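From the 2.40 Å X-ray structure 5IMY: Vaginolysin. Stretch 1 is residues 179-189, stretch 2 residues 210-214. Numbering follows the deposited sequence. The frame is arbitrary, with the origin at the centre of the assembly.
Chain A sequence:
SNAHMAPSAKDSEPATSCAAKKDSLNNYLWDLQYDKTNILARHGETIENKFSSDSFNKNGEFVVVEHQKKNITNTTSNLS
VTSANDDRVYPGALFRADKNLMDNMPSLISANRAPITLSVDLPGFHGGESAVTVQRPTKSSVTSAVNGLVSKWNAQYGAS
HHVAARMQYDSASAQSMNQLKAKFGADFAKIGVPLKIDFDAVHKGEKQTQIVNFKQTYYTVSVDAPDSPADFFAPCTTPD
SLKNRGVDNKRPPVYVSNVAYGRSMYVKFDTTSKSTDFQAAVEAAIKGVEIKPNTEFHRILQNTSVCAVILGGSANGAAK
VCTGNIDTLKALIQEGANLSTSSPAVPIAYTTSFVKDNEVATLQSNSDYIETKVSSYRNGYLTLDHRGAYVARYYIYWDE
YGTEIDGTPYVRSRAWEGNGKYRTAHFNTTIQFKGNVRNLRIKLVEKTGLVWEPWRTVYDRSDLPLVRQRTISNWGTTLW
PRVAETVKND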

# COMPACT_ATOMS: atom_id res chain seq x y z
N GLN A 179 -14.85 -18.26 -9.63
CA GLN A 179 -15.48 -17.20 -8.85
C GLN A 179 -16.70 -16.64 -9.56
O GLN A 179 -17.67 -16.23 -8.90
CB GLN A 179 -14.47 -16.09 -8.55
CG GLN A 179 -13.95 -15.35 -9.77
CD GLN A 179 -14.47 -13.92 -9.87
OE1 GLN A 179 -14.87 -13.32 -8.87
NE2 GLN A 179 -14.46 -13.38 -11.07
N LEU A 180 -16.69 -16.62 -10.90
CA LEU A 180 -17.87 -16.17 -11.64
C LEU A 180 -19.00 -17.19 -11.55
O LEU A 180 -20.17 -16.81 -11.48
CB LEU A 180 -17.50 -15.90 -13.09
CG LEU A 180 -16.53 -14.74 -13.33
CD1 LEU A 180 -16.19 -14.61 -14.80
CD2 LEU A 180 -17.10 -13.43 -12.80
N LYS A 181 -18.67 -18.48 -11.56
CA LYS A 181 -19.69 -19.49 -11.32
C LYS A 181 -20.32 -19.32 -9.95
O LYS A 181 -21.52 -19.57 -9.78
CB LYS A 181 -19.10 -20.90 -11.49
CG LYS A 181 -19.03 -21.35 -12.94
CD LYS A 181 -17.95 -22.40 -13.20
CE LYS A 181 -18.45 -23.82 -13.00
NZ LYS A 181 -18.45 -24.25 -11.58
N ALA A 182 -19.54 -18.89 -8.96
CA ALA A 182 -20.08 -18.63 -7.63
C ALA A 182 -20.95 -17.38 -7.61
O ALA A 182 -21.88 -17.29 -6.81
CB ALA A 182 -18.95 -18.51 -6.61
N LYS A 183 -20.65 -16.41 -8.48
CA LYS A 183 -21.45 -15.18 -8.53
C LYS A 183 -22.71 -15.37 -9.36
O LYS A 183 -23.79 -14.92 -8.96
CB LYS A 183 -20.61 -14.04 -9.11
CG LYS A 183 -21.35 -12.72 -9.29
CD LYS A 183 -21.29 -11.86 -8.04
CE LYS A 183 -22.44 -10.85 -8.00
NZ LYS A 183 -22.35 -9.95 -6.82
N PHE A 184 -22.60 -16.03 -10.52
CA PHE A 184 -23.66 -16.04 -11.51
C PHE A 184 -24.31 -17.41 -11.71
O PHE A 184 -25.26 -17.51 -12.49
CB PHE A 184 -23.11 -15.55 -12.86
CG PHE A 184 -22.73 -14.09 -12.85
CD1 PHE A 184 -23.61 -13.13 -12.39
CD2 PHE A 184 -21.48 -13.69 -13.31
CE1 PHE A 184 -23.26 -11.79 -12.38
CE2 PHE A 184 -21.13 -12.36 -13.31
CZ PHE A 184 -22.02 -11.41 -12.84
N GLY A 185 -23.83 -18.45 -11.04
CA GLY A 185 -24.46 -19.75 -11.13
C GLY A 185 -23.52 -20.85 -11.58
O GLY A 185 -22.61 -20.61 -12.38
N ALA A 186 -23.76 -22.07 -11.09
CA ALA A 186 -22.89 -23.20 -11.41
C ALA A 186 -22.78 -23.43 -12.91
O ALA A 186 -21.82 -24.07 -13.36
CB ALA A 186 -23.41 -24.46 -10.73
N ASP A 187 -23.75 -22.95 -13.70
CA ASP A 187 -23.75 -23.14 -15.14
C ASP A 187 -23.33 -21.87 -15.89
O ASP A 187 -23.70 -21.70 -17.06
CB ASP A 187 -25.13 -23.60 -15.61
CG ASP A 187 -26.22 -22.60 -15.28
OD1 ASP A 187 -26.01 -21.77 -14.38
OD2 ASP A 187 -27.29 -22.65 -15.93
N PHE A 188 -22.55 -20.99 -15.26
CA PHE A 188 -22.09 -19.79 -15.95
C PHE A 188 -21.22 -20.15 -17.14
O PHE A 188 -21.45 -19.69 -18.26
CB PHE A 188 -21.33 -18.86 -15.00
CG PHE A 188 -20.80 -17.63 -15.68
CD1 PHE A 188 -21.64 -16.58 -15.99
CD2 PHE A 188 -19.46 -17.53 -16.01
CE1 PHE A 188 -21.16 -15.45 -16.62
CE2 PHE A 188 -18.97 -16.41 -16.64
CZ PHE A 188 -19.82 -15.36 -16.95
N ALA A 189 -20.20 -20.98 -16.92
CA ALA A 189 -19.56 -21.67 -18.03
C ALA A 189 -20.64 -22.33 -18.87
O ALA A 189 -21.63 -22.82 -18.34
CB ALA A 189 -18.56 -22.70 -17.51
N GLN A 210 -15.16 -6.52 -16.86
CA GLN A 210 -16.30 -6.53 -15.95
C GLN A 210 -17.42 -7.36 -16.58
O GLN A 210 -17.72 -7.20 -17.76
CB GLN A 210 -16.79 -5.11 -15.67
CG GLN A 210 -17.67 -4.99 -14.43
CD GLN A 210 -16.91 -5.24 -13.15
OE1 GLN A 210 -15.68 -5.24 -13.13
NE2 GLN A 210 -17.64 -5.45 -12.06
N ILE A 211 -18.02 -8.24 -15.78
CA ILE A 211 -19.14 -9.07 -16.21
C ILE A 211 -20.37 -8.63 -15.43
O ILE A 211 -20.31 -8.48 -14.20
CB ILE A 211 -18.86 -10.56 -15.99
CG1 ILE A 211 -17.56 -10.97 -16.71
CG2 ILE A 211 -20.03 -11.41 -16.47
CD1 ILE A 211 -17.56 -10.71 -18.21
N VAL A 212 -21.48 -8.43 -16.13
CA VAL A 212 -22.70 -7.90 -15.53
C VAL A 212 -23.89 -8.64 -16.11
O VAL A 212 -24.04 -8.74 -17.33
CB VAL A 212 -22.84 -6.38 -15.78
CG1 VAL A 212 -24.09 -5.84 -15.10
CG2 VAL A 212 -21.60 -5.65 -15.28
N ASN A 213 -24.74 -9.16 -15.23
CA ASN A 213 -25.99 -9.81 -15.61
C ASN A 213 -27.12 -8.80 -15.44
O ASN A 213 -27.35 -8.30 -14.33
CB ASN A 213 -26.24 -11.05 -14.75
CG ASN A 213 -27.47 -11.83 -15.18
OD1 ASN A 213 -27.86 -11.80 -16.35
ND2 ASN A 213 -28.08 -12.53 -14.24
N PHE A 214 -27.80 -8.48 -16.54
CA PHE A 214 -28.94 -7.56 -16.51
C PHE A 214 -30.23 -8.35 -16.60
O PHE A 214 -30.40 -9.18 -17.50
CB PHE A 214 -28.87 -6.56 -17.66
CG PHE A 214 -27.83 -5.50 -17.48
CD1 PHE A 214 -28.08 -4.39 -16.69
CD2 PHE A 214 -26.60 -5.60 -18.10
CE1 PHE A 214 -27.13 -3.41 -16.52
CE2 PHE A 214 -25.64 -4.62 -17.94
CZ PHE A 214 -25.91 -3.52 -17.15

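What does Leu180 offer the strand? Leu180 points its CA-to-CB bond toward the strand, and in the m,t rotamer its CD1 lies 4.3 Å from CG1 of Ile211. Both side chains are buried and apolar, so branched hydrocarbon suits both positions; no hydrogen bond crosses between the stretches. The helix and strand axes run 20° from parallel and 10.7 Å apart at their closest, a gap that side chains must fill.

Why does Phe184 contribute most from stretch 1? One helical turn after Leu180, it also points toward the strand, and its backbone N donates a hydrogen bond to Leu180 O at 2.7 Å. Its long, flat ring reaches two strand side chains: CE2 lies 3.5 Å from Ile211 CG2, and CE1 lies 3.9 Å from Asn213 CB. Val212, between them, points away.

How does the chain bring a second aromatic ring to Ile211? Gly185 leaves the helix with positive phi, where a side chain would jam against the preceding carbonyl. A type I turn runs from Gly185 to Phe188, closed by a hydrogen bond from Phe188 N to Gly185 O at 2.9 Å. Phe188 then points toward the strand, its CZ 4.0 Å from Ile211 CG2. Ile211 thus meets Leu180, Phe184 and Phe188, all buried; the two stretches together bury 208 Å², both sides summed.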